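Local coordinates for protein D-alanine--D-alanine ligase (Coxiella burnetii, PDB 3TQT) that joins two D-alanine molecules into D-alanyl-D-alanine at the expense of ATP, a step of bacterial peptidoglycan synthesis and cell wall formation, at residues I7-G12 and Y37-I42; K26-T31 and P321-I326; E140-K145 and D216-V221; V185-L190 and K210-Y215. One frame throughout, in Å; residues are numbered along the deposited sequence.

Contact 1: residues I7-G12 and Y37-I42; sequences ISVLCG and YLISVI
Two donors grip Ser-40 O: Val-9 N reaches it at 2.8 Å, nearly along the C=O axis, and the CA-H of Ser-8 adds a weaker contact, its CA 3.2 Å from that oxygen. The same pairing of one N-H bond with one CA-H contact recurs at Ile-7 O, Val-9 O and Ile-42 O, as expected of parallel strands paired in register Ile-7 to Ile-39 through Leu-10 to Ile-42. The bond from Ser-40 N to Ile-7 O is the straightest, 175° at the hydrogen. The shortest, Ile-42 N to Val-9 O at 2.7 Å, arrives from above the carbonyl plane. Side chains then pack on both faces. On one, Leu-10 and Ile-42 run alongside each other in the same direction, with Leu-10 CD1 3.6 Å from Ile-42 CB. On the other, Cys-11 SG, held between its backbone N and carbonyl carbon (chi1 69°), meets Val-41 CG1 at 3.9 Å. Where strand 37-44 begins, the Ile-7 side chain crosses Tyr-37 obliquely, its CG1 3.3 Å from Tyr-37 CD1, while Tyr-37 OH bonds to Asp-345. Helix 18-31 links these strands in a beta-alpha-beta unit of the Rossmann-like N-terminal domain and covers the Val-9 and Val-41 face. The main chain thus holds the strands together with five N-H...O bonds, while the side chains add mainly apolar burial.

Contact 2: residues K26-T31 and P321-I326; sequences KNIVNT and PGFTNI
One side-chain-to-backbone hydrogen bond carries the polar part of this contact. Asn-27, with CG anti to its backbone N (chi1 -176°), extends from helix 18-31 and gives ND2 to Phe-323 O at 2.7 Å. The bond is fairly straight, 163° at the hydrogen, and the acceptor lies in the plane of the amide, though the donor sits above the carbonyl plane of Phe-323. Asn-27 OD1, the other end of the amide, rests 3.6 Å from Asn-325 CB, and the two amide planes are turned 59° apart. Within the loop, Thr-324 OG1 accepts from Ile-326 N in an ST turn, 3.3 Å long, and also bonds to Ser-327. The apolar part is the meeting of Ile-28 and Phe-323 at about a right angle: CG1 of Ile-28 approaches CD2 of the Phe-323 ring at 3.8 Å, and Ile-28 CD1 lies 3.9 Å from Phe-323 CB. The helix of the N-terminal domain is thus joined to the loop that follows strand 312-318 of the ATP-grasp part. Ser-24, one turn back, bonds to Phe-323 N, and the Phe-323 ring is further surrounded by Tyr-329, Met-299 of strand 298-306, and Leu-343 and Leu-344 of helix 340-370.

Contact 3: residues E140-K145 and D216-V221; sequences EKDLTK and DDRLMV
The tight half of this contact is the side-on grip of Arg-218 on Asp-142, in which two nitrogens take one carboxylate oxygen each. Arg-218 NH2 reaches Asp-142 OD1 at 2.8 Å and Arg-218 NE reaches Asp-142 OD2 at 2.9 Å, both straight, both in the guanidinium plane and both on syn lone pairs, so the two flat groups lie only 20° apart. A bend at chi3 (73°) of Arg-218 turns the guanidinium into place. Thr-160 also bonds to Asp-142 OD2. Beside this pair, Met-220 lies against the first turn of helix 141-150: its SD is 3.6 Å from Lys-141 CB, and its CE 3.7 Å from Asp-142 CB. The looser side is Glu-140, the N-cap residue, whose chain bends at chi2 to bring OE1 within 2.8 Å of Arg-218 NH2. The salt bridge is short, but its hydrogen bond is weak, bent to 123°. A water lies 2.9 Å from Glu-140 OE1 and 3.0 Å from Asp-216 OD1 and could link them. Nearby, Asp-217 bonds to Gln-358 of the second subunit. Residues 216-221 fall in the predicted ATP-binding region, and the side chain of Lys-141 comes within about 4 Å of that of Glu-316, a predicted magnesium ligand. Sharing one arginine between two carboxylates would favour their ionised forms.

Contact 4: residues V185-L190 and K210-Y215; sequences VKAVSL and KEVFRY
Strand 183-187 and helix 202-212 come nearest at Ala-187 and Val-212, whose CA atoms are 6.0 Å apart, before the chain leaves the strand and turns through Val-188 and Ser-189. Val-212 carries the packing, and its two methyls divide the work. CG1, anti to the backbone N (chi1 172°), faces Ala-187, 3.6 Å from its N and 3.9 Å from its CB. CG2 of Val-212 meets Val-185 obliquely, 3.8 Å from CG1 of that residue. Farther on, Leu-190 CD1 touches the backbone end of Tyr-215, 3.6 Å from CB and 3.3 Å from the carbonyl O, the two side chains crossing at about a right angle. The Tyr-215 ring itself leads away and folds back on its own segment: its OH donates to Glu-211 OE2 at 2.6 Å, from well above the carboxylate plane, and Glu-211 O lies over the ring centre, 3.6 Å from its plane. Leu-219 of the neighbouring strand also packs on both Val-185 and Val-212, and Tyr-365 of the second subunit on Leu-190. Both segments belong to the predicted ATP-binding region, yet what joins them is apolar, while the hydroxyl of Tyr-215 finds its acceptor, Glu-211, within its own segment.

The contacts form two touching pairs. Contacts 1 and 2 share helix 18-31: Val-41 CG2 packs 3.7 Å from Val-29 CG2, so the helix lies on the N-terminal sheet while reaching the loop 321-326. Contacts 3 and 4, centres 9 Å apart, join neighbouring strands of the ATP-grasp sheet, with a probable hydrogen bond from Met-220 N to Lys-186 O (2.9 Å) and another between Asp-216 OD2 and Ser-189 OG (2.7 Å). Contacts 2 and 3 come no nearer than about 13 Å between atoms. Contact 3 lies near the predicted magnesium site, Lys-141 about 7 Å from Asn-318, side chain to side chain; contact 2 is farther off, with Phe-323 about 10 Å from Asn-318 on the same measure.

Contact 1: residues I7-G12 and Y37-I42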
loop_
_atom_site.group_PDB
_atom_site.type_symbol
_atom_site.label_atom_id
_atom_site.label_comp_id
_atom_site.label_asym_id
_atom_site.label_seq_id
_atom_site.Cartn_x
_atom_site.Cartn_y
_atom_site.Cartn_z
ATOM N N ILE A 7 17.948 -12.574 -11.323
ATOM C CA ILE A 7 16.699 -11.872 -11.458
ATOM C C ILE A 7 15.582 -12.904 -11.358
ATOM O O ILE A 7 15.620 -13.924 -12.050
ATOM C CB ILE A 7 16.623 -11.181 -12.834
ATOM C CG1 ILE A 7 17.865 -10.315 -13.051
ATOM C CG2 ILE A 7 15.340 -10.376 -12.971
ATOM C CD1 ILE A 7 17.987 -9.160 -12.067
ATOM N N SER A 8 14.607 -12.637 -10.494
ATOM C CA SER A 8 13.403 -13.463 -10.404
ATOM C C SER A 8 12.212 -12.727 -11.011
ATOM O O SER A 8 11.880 -11.614 -10.606
ATOM C CB SER A 8 13.094 -13.799 -8.949
ATOM O OG SER A 8 13.962 -14.814 -8.482
ATOM N N VAL A 9 11.573 -13.340 -11.993
ATOM C CA VAL A 9 10.391 -12.730 -12.586
ATOM C C VAL A 9 9.157 -13.418 -12.020
ATOM O O VAL A 9 9.036 -14.638 -12.107
ATOM C CB VAL A 9 10.430 -12.825 -14.114
ATOM C CG1 VAL A 9 9.205 -12.120 -14.741
ATOM C CG2 VAL A 9 11.732 -12.223 -14.631
ATOM N N LEU A 10 8.267 -12.643 -11.401
ATOM C CA LEU A 10 7.054 -13.204 -10.802
ATOM C C LEU A 10 5.896 -13.050 -11.756
ATOM O O LEU A 10 5.647 -11.956 -12.265
ATOM C CB LEU A 10 6.702 -12.497 -9.494
ATOM C CG LEU A 10 7.450 -12.877 -8.215
ATOM C CD1 LEU A 10 8.913 -13.192 -8.477
ATOM C CD2 LEU A 10 7.296 -11.770 -7.167
ATOM N N CYS A 11 5.168 -14.138 -11.988
ATOM C CA CYS A 11 4.034 -14.084 -12.902
ATOM C C CYS A 11 2.912 -15.015 -12.483
ATOM O O CYS A 11 3.087 -15.853 -11.599
ATOM C CB CYS A 11 4.463 -14.417 -14.327
ATOM S SG CYS A 11 4.938 -16.146 -14.573
ATOM N N GLY A 12 1.760 -14.852 -13.134
ATOM C CA GLY A 12 0.592 -15.663 -12.857
ATOM C C GLY A 12 -0.262 -14.938 -11.839
ATOM O O GLY A 12 -0.711 -13.814 -12.076
ATOM N N TYR A 37 22.276 -11.486 -16.667
ATOM C CA TYR A 37 21.328 -12.022 -15.699
ATOM C C TYR A 37 21.207 -13.526 -15.740
ATOM O O TYR A 37 21.206 -14.128 -16.810
ATOM C CB TYR A 37 19.939 -11.430 -15.943
ATOM C CG TYR A 37 19.941 -9.931 -16.021
ATOM C CD1 TYR A 37 20.327 -9.169 -14.927
ATOM C CD2 TYR A 37 19.556 -9.274 -17.187
ATOM C CE1 TYR A 37 20.332 -7.797 -14.983
ATOM C CE2 TYR A 37 19.570 -7.896 -17.255
ATOM C CZ TYR A 37 19.955 -7.164 -16.148
ATOM O OH TYR A 37 19.974 -5.790 -16.195
ATOM N N LEU A 38 21.100 -14.122 -14.559
ATOM C CA LEU A 38 20.625 -15.488 -14.442
ATOM C C LEU A 38 19.164 -15.337 -14.080
ATOM O O LEU A 38 18.828 -14.767 -13.043
ATOM C CB LEU A 38 21.359 -16.245 -13.342
ATOM C CG LEU A 38 22.797 -16.633 -13.656
ATOM C CD1 LEU A 38 23.411 -17.285 -12.433
ATOM C CD2 LEU A 38 22.834 -17.566 -14.850
ATOM N N ILE A 39 18.294 -15.830 -14.948
ATOM C CA ILE A 39 16.875 -15.560 -14.823
ATOM C C ILE A 39 16.166 -16.752 -14.199
ATOM O O ILE A 39 16.357 -17.893 -14.632
ATOM C CB ILE A 39 16.279 -15.259 -16.211
ATOM C CG1 ILE A 39 17.045 -14.109 -16.864
ATOM C CG2 ILE A 39 14.767 -14.973 -16.125
ATOM C CD1 ILE A 39 16.887 -14.036 -18.357
ATOM N N SER A 40 15.387 -16.483 -13.154
ATOM C CA SER A 40 14.487 -17.470 -12.567
ATOM C C SER A 40 13.070 -16.948 -12.702
ATOM O O SER A 40 12.824 -15.744 -12.618
ATOM C CB SER A 40 14.809 -17.703 -11.086
ATOM O OG SER A 40 16.110 -18.212 -10.909
ATOM N N VAL A 41 12.126 -17.847 -12.917
ATOM C CA VAL A 41 10.732 -17.435 -13.018
ATOM C C VAL A 41 9.977 -18.008 -11.843
ATOM O O VAL A 41 10.084 -19.198 -11.548
ATOM C CB VAL A 41 10.088 -17.919 -14.324
ATOM C CG1 VAL A 41 8.639 -17.423 -14.416
ATOM C CG2 VAL A 41 10.906 -17.429 -15.501
ATOM N N ILE A 42 9.244 -17.153 -11.146
ATOM C CA ILE A 42 8.415 -17.626 -10.059
ATOM C C ILE A 42 6.993 -17.620 -10.578
ATOM O O ILE A 42 6.479 -16.577 -10.964
ATOM C CB ILE A 42 8.500 -16.709 -8.824
ATOM C CG1 ILE A 42 9.943 -16.607 -8.321
ATOM C CG2 ILE A 42 7.572 -17.214 -7.729
ATOM C CD1 ILE A 42 10.479 -17.885 -7.785
#

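Contact 2: residues K26-T31 and P321-I326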
loop_
_atom_site.group_PDB
_atom_site.type_symbol
_atom_site.label_atom_id
_atom_site.label_comp_id
_atom_site.label_asym_id
_atom_site.label_seq_id
_atom_site.Cartn_x
_atom_site.Cartn_y
_atom_site.Cartn_z
ATOM N N LYS A 26 6.956 -13.772 -20.152
ATOM C CA LYS A 26 7.690 -14.449 -21.210
ATOM C C LYS A 26 8.492 -13.451 -22.030
ATOM O O LYS A 26 9.638 -13.699 -22.371
ATOM C CB LYS A 26 6.756 -15.257 -22.100
ATOM C CG LYS A 26 6.219 -16.506 -21.437
ATOM C CD LYS A 26 5.305 -17.251 -22.398
ATOM C CE LYS A 26 4.792 -18.541 -21.793
ATOM N NZ LYS A 26 5.524 -19.719 -22.320
ATOM N N ASN A 27 7.896 -12.312 -22.341
ATOM C CA ASN A 27 8.612 -11.310 -23.111
ATOM C C ASN A 27 9.809 -10.799 -22.335
ATOM O O ASN A 27 10.900 -10.652 -22.874
ATOM C CB ASN A 27 7.700 -10.134 -23.458
ATOM C CG ASN A 27 8.387 -9.112 -24.332
ATOM O OD1 ASN A 27 9.094 -9.465 -25.277
ATOM N ND2 ASN A 27 8.205 -7.840 -24.012
ATOM N N ILE A 28 9.589 -10.519 -21.060
ATOM C CA ILE A 28 10.660 -10.036 -20.211
ATOM C C ILE A 28 11.772 -11.082 -20.142
ATOM O O ILE A 28 12.950 -10.766 -20.308
ATOM C CB ILE A 28 10.126 -9.716 -18.813
ATOM C CG1 ILE A 28 9.283 -8.434 -18.873
ATOM C CG2 ILE A 28 11.283 -9.572 -17.806
ATOM C CD1 ILE A 28 8.478 -8.167 -17.630
ATOM N N VAL A 29 11.393 -12.334 -19.910
ATOM C CA VAL A 29 12.388 -13.407 -19.803
ATOM C C VAL A 29 13.143 -13.573 -21.116
ATOM O O VAL A 29 14.350 -13.782 -21.136
ATOM C CB VAL A 29 11.746 -14.728 -19.370
ATOM C CG1 VAL A 29 12.672 -15.905 -19.654
ATOM C CG2 VAL A 29 11.399 -14.655 -17.877
ATOM N N ASN A 30 12.422 -13.440 -22.217
ATOM C CA ASN A 30 13.020 -13.567 -23.537
ATOM C C ASN A 30 13.923 -12.386 -23.879
ATOM O O ASN A 30 14.823 -12.493 -24.710
ATOM C CB ASN A 30 11.916 -13.690 -24.591
ATOM C CG ASN A 30 12.452 -14.100 -25.942
ATOM O OD1 ASN A 30 13.306 -14.978 -26.030
ATOM N ND2 ASN A 30 11.965 -13.460 -27.002
ATOM N N THR A 31 13.681 -11.261 -23.222
ATOM C CA THR A 31 14.328 -10.011 -23.593
ATOM C C THR A 31 15.437 -9.589 -22.627
ATOM O O THR A 31 16.327 -8.821 -23.001
ATOM C CB THR A 31 13.273 -8.889 -23.752
ATOM O OG1 THR A 31 12.325 -9.286 -24.760
ATOM C CG2 THR A 31 13.918 -7.597 -24.176
ATOM N N PRO A 321 2.025 -2.325 -16.013
ATOM C CA PRO A 321 1.381 -2.351 -17.326
ATOM C C PRO A 321 1.764 -3.621 -18.060
ATOM O O PRO A 321 2.768 -4.240 -17.695
ATOM C CB PRO A 321 1.989 -1.145 -18.027
ATOM C CG PRO A 321 3.307 -0.962 -17.390
ATOM C CD PRO A 321 3.130 -1.354 -15.954
ATOM N N GLY A 322 0.975 -4.004 -19.060
ATOM C CA GLY A 322 1.322 -5.135 -19.897
ATOM C C GLY A 322 2.742 -4.979 -20.396
ATOM O O GLY A 322 3.195 -3.867 -20.658
ATOM N N PHE A 323 3.453 -6.093 -20.519
ATOM C CA PHE A 323 4.853 -6.043 -20.915
ATOM C C PHE A 323 5.158 -7.091 -21.976
ATOM O O PHE A 323 6.319 -7.467 -22.187
ATOM C CB PHE A 323 5.755 -6.227 -19.693
ATOM C CG PHE A 323 6.774 -5.152 -19.533
ATOM C CD1 PHE A 323 6.575 -4.123 -18.620
ATOM C CD2 PHE A 323 7.920 -5.145 -20.313
ATOM C CE1 PHE A 323 7.529 -3.126 -18.461
ATOM C CE2 PHE A 323 8.877 -4.146 -20.160
ATOM C CZ PHE A 323 8.682 -3.144 -19.232
ATOM N N THR A 324 4.108 -7.566 -22.647
ATOM C CA THR A 324 4.274 -8.482 -23.761
ATOM C C THR A 324 4.953 -7.727 -24.886
ATOM O O THR A 324 5.047 -6.511 -24.851
ATOM C CB THR A 324 2.919 -9.021 -24.269
ATOM O OG1 THR A 324 2.303 -8.053 -25.125
ATOM C CG2 THR A 324 2.003 -9.322 -23.091
ATOM N N ASN A 325 5.417 -8.445 -25.897
ATOM C CA ASN A 325 6.137 -7.813 -27.004
ATOM C C ASN A 325 5.306 -6.814 -27.813
ATOM O O ASN A 325 5.845 -6.039 -28.596
ATOM C CB ASN A 325 6.733 -8.882 -27.930
ATOM C CG ASN A 325 5.687 -9.860 -28.439
ATOM O OD1 ASN A 325 4.483 -9.589 -28.388
ATOM N ND2 ASN A 325 6.145 -11.005 -28.936
ATOM N N ILE A 326 3.994 -6.831 -27.628
ATOM C CA ILE A 326 3.145 -5.870 -28.325
ATOM C C ILE A 326 2.476 -4.894 -27.361
ATOM O O ILE A 326 1.645 -4.077 -27.771
ATOM C CB ILE A 326 2.040 -6.574 -29.119
ATOM C CG1 ILE A 326 1.054 -7.255 -28.162
ATOM C CG2 ILE A 326 2.635 -7.557 -30.106
ATOM C CD1 ILE A 326 -0.181 -7.805 -28.848
#

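Contact 3: residues E140-K145 and D216-V221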
loop_
_atom_site.group_PDB
_atom_site.type_symbol
_atom_site.label_atom_id
_atom_site.label_comp_id
_atom_site.label_asym_id
_atom_site.label_seq_id
_atom_site.Cartn_x
_atom_site.Cartn_y
_atom_site.Cartn_z
ATOM N N GLU A 140 -6.179 1.856 -6.786
ATOM C CA GLU A 140 -7.521 2.353 -6.505
ATOM C C GLU A 140 -7.674 3.664 -7.265
ATOM O O GLU A 140 -7.185 4.704 -6.838
ATOM C CB GLU A 140 -7.728 2.591 -5.013
ATOM C CG GLU A 140 -7.208 1.467 -4.130
ATOM C CD GLU A 140 -8.254 0.414 -3.857
ATOM O OE1 GLU A 140 -9.450 0.768 -3.789
ATOM O OE2 GLU A 140 -7.885 -0.769 -3.712
ATOM N N LYS A 141 -8.358 3.593 -8.396
ATOM C CA LYS A 141 -8.377 4.680 -9.368
ATOM C C LYS A 141 -8.955 5.969 -8.823
ATOM O O LYS A 141 -8.536 7.055 -9.235
ATOM C CB LYS A 141 -9.119 4.235 -10.634
ATOM C CG LYS A 141 -8.452 3.034 -11.305
ATOM C CD LYS A 141 -9.154 2.656 -12.597
ATOM C CE LYS A 141 -10.417 1.853 -12.330
ATOM N NZ LYS A 141 -10.108 0.436 -12.000
ATOM N N ASP A 142 -9.901 5.859 -7.893
ATOM C CA ASP A 142 -10.470 7.054 -7.290
ATOM C C ASP A 142 -9.489 7.692 -6.305
ATOM O O ASP A 142 -9.385 8.922 -6.215
ATOM C CB ASP A 142 -11.829 6.770 -6.630
ATOM C CG ASP A 142 -11.759 5.711 -5.503
ATOM O OD1 ASP A 142 -10.863 4.828 -5.502
ATOM O OD2 ASP A 142 -12.629 5.771 -4.616
ATOM N N LEU A 143 -8.752 6.850 -5.584
ATOM C CA LEU A 143 -7.699 7.347 -4.695
ATOM C C LEU A 143 -6.603 8.026 -5.517
ATOM O O LEU A 143 -6.106 9.085 -5.141
ATOM C CB LEU A 143 -7.119 6.210 -3.844
ATOM C CG LEU A 143 -5.947 6.546 -2.923
ATOM C CD1 LEU A 143 -6.316 7.692 -1.969
ATOM C CD2 LEU A 143 -5.506 5.286 -2.163
ATOM N N THR A 144 -6.235 7.421 -6.643
ATOM C CA THR A 144 -5.249 8.024 -7.538
ATOM C C THR A 144 -5.687 9.432 -7.920
ATOM O O THR A 144 -4.923 10.392 -7.812
ATOM C CB THR A 144 -5.095 7.237 -8.867
ATOM O OG1 THR A 144 -5.071 5.833 -8.611
ATOM C CG2 THR A 144 -3.809 7.648 -9.572
ATOM N N LYS A 145 -6.933 9.551 -8.365
ATOM C CA LYS A 145 -7.439 10.847 -8.799
ATOM C C LYS A 145 -7.507 11.849 -7.665
ATOM O O LYS A 145 -7.290 13.041 -7.875
ATOM C CB LYS A 145 -8.799 10.700 -9.478
ATOM C CG LYS A 145 -8.684 10.138 -10.885
ATOM C CD LYS A 145 -10.062 9.938 -11.488
ATOM C CE LYS A 145 -9.950 9.367 -12.883
ATOM N NZ LYS A 145 -11.252 9.506 -13.556
ATOM N N ASP A 216 -16.427 -5.487 -6.312
ATOM C CA ASP A 216 -15.497 -4.608 -5.606
ATOM C C ASP A 216 -16.275 -3.932 -4.487
ATOM O O ASP A 216 -17.495 -3.787 -4.566
ATOM C CB ASP A 216 -14.916 -3.571 -6.577
ATOM C CG ASP A 216 -13.572 -3.020 -6.125
ATOM O OD1 ASP A 216 -13.283 -3.094 -4.918
ATOM O OD2 ASP A 216 -12.808 -2.516 -6.984
ATOM N N ASP A 217 -15.593 -3.508 -3.436
ATOM C CA ASP A 217 -16.325 -2.922 -2.320
ATOM C C ASP A 217 -16.400 -1.410 -2.433
ATOM O O ASP A 217 -16.873 -0.723 -1.534
ATOM C CB ASP A 217 -15.730 -3.347 -0.970
ATOM C CG ASP A 217 -14.277 -2.941 -0.809
ATOM O OD1 ASP A 217 -13.729 -2.247 -1.691
ATOM O OD2 ASP A 217 -13.678 -3.308 0.223
ATOM N N ARG A 218 -15.946 -0.883 -3.554
ATOM C CA ARG A 218 -16.095 0.537 -3.787
ATOM C C ARG A 218 -16.098 0.754 -5.280
ATOM O O ARG A 218 -15.429 0.044 -6.022
ATOM C CB ARG A 218 -14.950 1.311 -3.138
ATOM C CG ARG A 218 -15.243 2.780 -2.894
ATOM C CD ARG A 218 -14.145 3.417 -2.004
ATOM N NE ARG A 218 -12.897 3.612 -2.736
ATOM C CZ ARG A 218 -11.770 2.949 -2.502
ATOM N NH1 ARG A 218 -11.709 2.032 -1.532
ATOM N NH2 ARG A 218 -10.694 3.213 -3.231
ATOM N N LEU A 219 -16.884 1.709 -5.736
ATOM C CA LEU A 219 -16.910 1.961 -7.158
ATOM C C LEU A 219 -16.784 3.444 -7.408
ATOM O O LEU A 219 -16.864 4.260 -6.489
ATOM C CB LEU A 219 -18.190 1.405 -7.788
ATOM C CG LEU A 219 -19.541 1.991 -7.395
ATOM C CD1 LEU A 219 -19.776 3.349 -8.061
ATOM C CD2 LEU A 219 -20.641 1.008 -7.801
ATOM N N MET A 220 -16.584 3.783 -8.669
ATOM C CA MET A 220 -16.550 5.161 -9.064
ATOM C C MET A 220 -17.379 5.310 -10.317
ATOM O O MET A 220 -17.395 4.437 -11.191
ATOM C CB MET A 220 -15.111 5.621 -9.304
ATOM C CG MET A 220 -14.349 4.811 -10.337
ATOM S SD MET A 220 -12.575 4.987 -10.074
ATOM C CE MET A 220 -12.388 6.761 -10.275
ATOM N N VAL A 221 -18.082 6.425 -10.380
ATOM C CA VAL A 221 -18.850 6.776 -11.552
ATOM C C VAL A 221 -18.064 7.860 -12.261
ATOM O O VAL A 221 -17.501 8.756 -11.614
ATOM C CB VAL A 221 -20.242 7.290 -11.151
ATOM C CG1 VAL A 221 -21.112 7.536 -12.392
ATOM C CG2 VAL A 221 -20.919 6.295 -10.200
HETATM O O HOH W 1 -11.181 -1.576 -3.492
#

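Contact 4: residues V185-L190 and K210-Y215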
loop_
_atom_site.group_PDB
_atom_site.type_symbol
_atom_site.label_atom_id
_atom_site.label_comp_id
_atom_site.label_asym_id
_atom_site.label_seq_id
_atom_site.Cartn_x
_atom_site.Cartn_y
_atom_site.Cartn_z
ATOM N N VAL A 185 -19.951 3.161 -14.808
ATOM C CA VAL A 185 -19.898 2.677 -13.437
ATOM C C VAL A 185 -18.796 1.633 -13.386
ATOM O O VAL A 185 -18.896 0.598 -14.037
ATOM C CB VAL A 185 -21.252 2.092 -12.989
ATOM C CG1 VAL A 185 -21.159 1.530 -11.562
ATOM C CG2 VAL A 185 -22.340 3.168 -13.087
ATOM N N LYS A 186 -17.745 1.931 -12.622
ATOM C CA LYS A 186 -16.483 1.196 -12.649
ATOM C C LYS A 186 -16.095 0.714 -11.252
ATOM O O LYS A 186 -16.189 1.473 -10.296
ATOM C CB LYS A 186 -15.345 2.141 -13.064
ATOM C CG LYS A 186 -15.260 2.549 -14.516
ATOM C CD LYS A 186 -13.967 3.359 -14.707
ATOM C CE LYS A 186 -13.600 3.561 -16.169
ATOM N NZ LYS A 186 -14.616 4.369 -16.908
ATOM N N ALA A 187 -15.609 -0.518 -11.134
ATOM C CA ALA A 187 -14.935 -0.902 -9.899
ATOM C C ALA A 187 -13.732 0.026 -9.711
ATOM O O ALA A 187 -13.051 0.380 -10.686
ATOM C CB ALA A 187 -14.479 -2.351 -9.973
ATOM N N VAL A 188 -13.462 0.434 -8.483
ATOM C CA VAL A 188 -12.291 1.292 -8.246
ATOM C C VAL A 188 -10.979 0.563 -8.516
ATOM O O VAL A 188 -9.999 1.168 -8.942
ATOM C CB VAL A 188 -12.241 1.874 -6.809
ATOM C CG1 VAL A 188 -13.418 2.810 -6.555
ATOM C CG2 VAL A 188 -12.172 0.749 -5.782
ATOM N N SER A 189 -10.956 -0.743 -8.293
ATOM C CA SER A 189 -9.676 -1.434 -8.277
ATOM C C SER A 189 -9.626 -2.665 -9.165
ATOM O O SER A 189 -8.736 -3.492 -9.018
ATOM C CB SER A 189 -9.327 -1.837 -6.842
ATOM O OG SER A 189 -10.191 -2.870 -6.401
ATOM N N LEU A 190 -10.580 -2.795 -10.081
ATOM C CA LEU A 190 -10.590 -3.941 -10.988
ATOM C C LEU A 190 -10.588 -3.470 -12.437
ATOM O O LEU A 190 -11.335 -2.557 -12.800
ATOM C CB LEU A 190 -11.810 -4.827 -10.732
ATOM C CG LEU A 190 -11.990 -5.305 -9.293
ATOM C CD1 LEU A 190 -13.294 -6.093 -9.160
ATOM C CD2 LEU A 190 -10.790 -6.140 -8.861
ATOM N N LYS A 210 -25.325 -1.964 -8.572
ATOM C CA LYS A 210 -25.554 -3.230 -7.896
ATOM C C LYS A 210 -24.578 -4.286 -8.409
ATOM O O LYS A 210 -23.983 -5.038 -7.630
ATOM C CB LYS A 210 -27.005 -3.685 -8.113
ATOM C CG LYS A 210 -27.354 -5.019 -7.472
ATOM C CD LYS A 210 -28.866 -5.228 -7.412
ATOM C CE LYS A 210 -29.227 -6.508 -6.664
ATOM N NZ LYS A 210 -30.622 -6.474 -6.151
ATOM N N GLU A 211 -24.404 -4.325 -9.724
ATOM C CA GLU A 211 -23.541 -5.320 -10.348
ATOM C C GLU A 211 -22.084 -5.151 -9.929
ATOM O O GLU A 211 -21.425 -6.109 -9.537
ATOM C CB GLU A 211 -23.655 -5.233 -11.867
ATOM C CG GLU A 211 -22.533 -5.912 -12.607
ATOM C CD GLU A 211 -22.812 -7.363 -12.914
ATOM O OE1 GLU A 211 -23.595 -8.000 -12.172
ATOM O OE2 GLU A 211 -22.243 -7.865 -13.908
ATOM N N VAL A 212 -21.581 -3.925 -10.007
ATOM C CA VAL A 212 -20.189 -3.692 -9.660
ATOM C C VAL A 212 -19.908 -3.990 -8.199
ATOM O O VAL A 212 -18.820 -4.458 -7.858
ATOM C CB VAL A 212 -19.735 -2.267 -9.983
ATOM C CG1 VAL A 212 -18.325 -2.042 -9.421
ATOM C CG2 VAL A 212 -19.766 -2.044 -11.495
ATOM N N PHE A 213 -20.884 -3.738 -7.331
ATOM C CA PHE A 213 -20.701 -4.057 -5.914
ATOM C C PHE A 213 -20.686 -5.547 -5.633
ATOM O O PHE A 213 -20.445 -5.961 -4.495
ATOM C CB PHE A 213 -21.744 -3.389 -5.040
ATOM C CG PHE A 213 -21.473 -1.944 -4.771
ATOM C CD1 PHE A 213 -20.184 -1.497 -4.523
ATOM C CD2 PHE A 213 -22.508 -1.027 -4.773
ATOM C CE1 PHE A 213 -19.942 -0.149 -4.276
ATOM C CE2 PHE A 213 -22.264 0.312 -4.521
ATOM C CZ PHE A 213 -20.985 0.743 -4.282
ATOM N N ARG A 214 -20.948 -6.354 -6.655
ATOM C CA ARG A 214 -20.722 -7.787 -6.526
ATOM C C ARG A 214 -19.238 -8.129 -6.706
ATOM O O ARG A 214 -18.805 -9.220 -6.355
ATOM C CB ARG A 214 -21.556 -8.574 -7.540
ATOM C CG ARG A 214 -23.068 -8.452 -7.340
ATOM C CD ARG A 214 -23.839 -9.066 -8.517
ATOM N NE ARG A 214 -23.490 -10.466 -8.765
ATOM C CZ ARG A 214 -24.069 -11.504 -8.163
ATOM N NH1 ARG A 214 -25.026 -11.305 -7.265
ATOM N NH2 ARG A 214 -23.693 -12.746 -8.452
ATOM N N TYR A 215 -18.465 -7.191 -7.248
ATOM C CA TYR A 215 -17.061 -7.448 -7.588
ATOM C C TYR A 215 -16.057 -6.689 -6.725
ATOM O O TYR A 215 -14.954 -7.167 -6.477
ATOM C CB TYR A 215 -16.805 -7.048 -9.034
ATOM C CG TYR A 215 -17.788 -7.644 -9.996
ATOM C CD1 TYR A 215 -18.313 -8.905 -9.776
ATOM C CD2 TYR A 215 -18.192 -6.946 -11.125
ATOM C CE1 TYR A 215 -19.218 -9.461 -10.651
ATOM C CE2 TYR A 215 -19.102 -7.493 -12.005
ATOM C CZ TYR A 215 -19.606 -8.751 -11.764
ATOM O OH TYR A 215 -20.506 -9.308 -12.637
#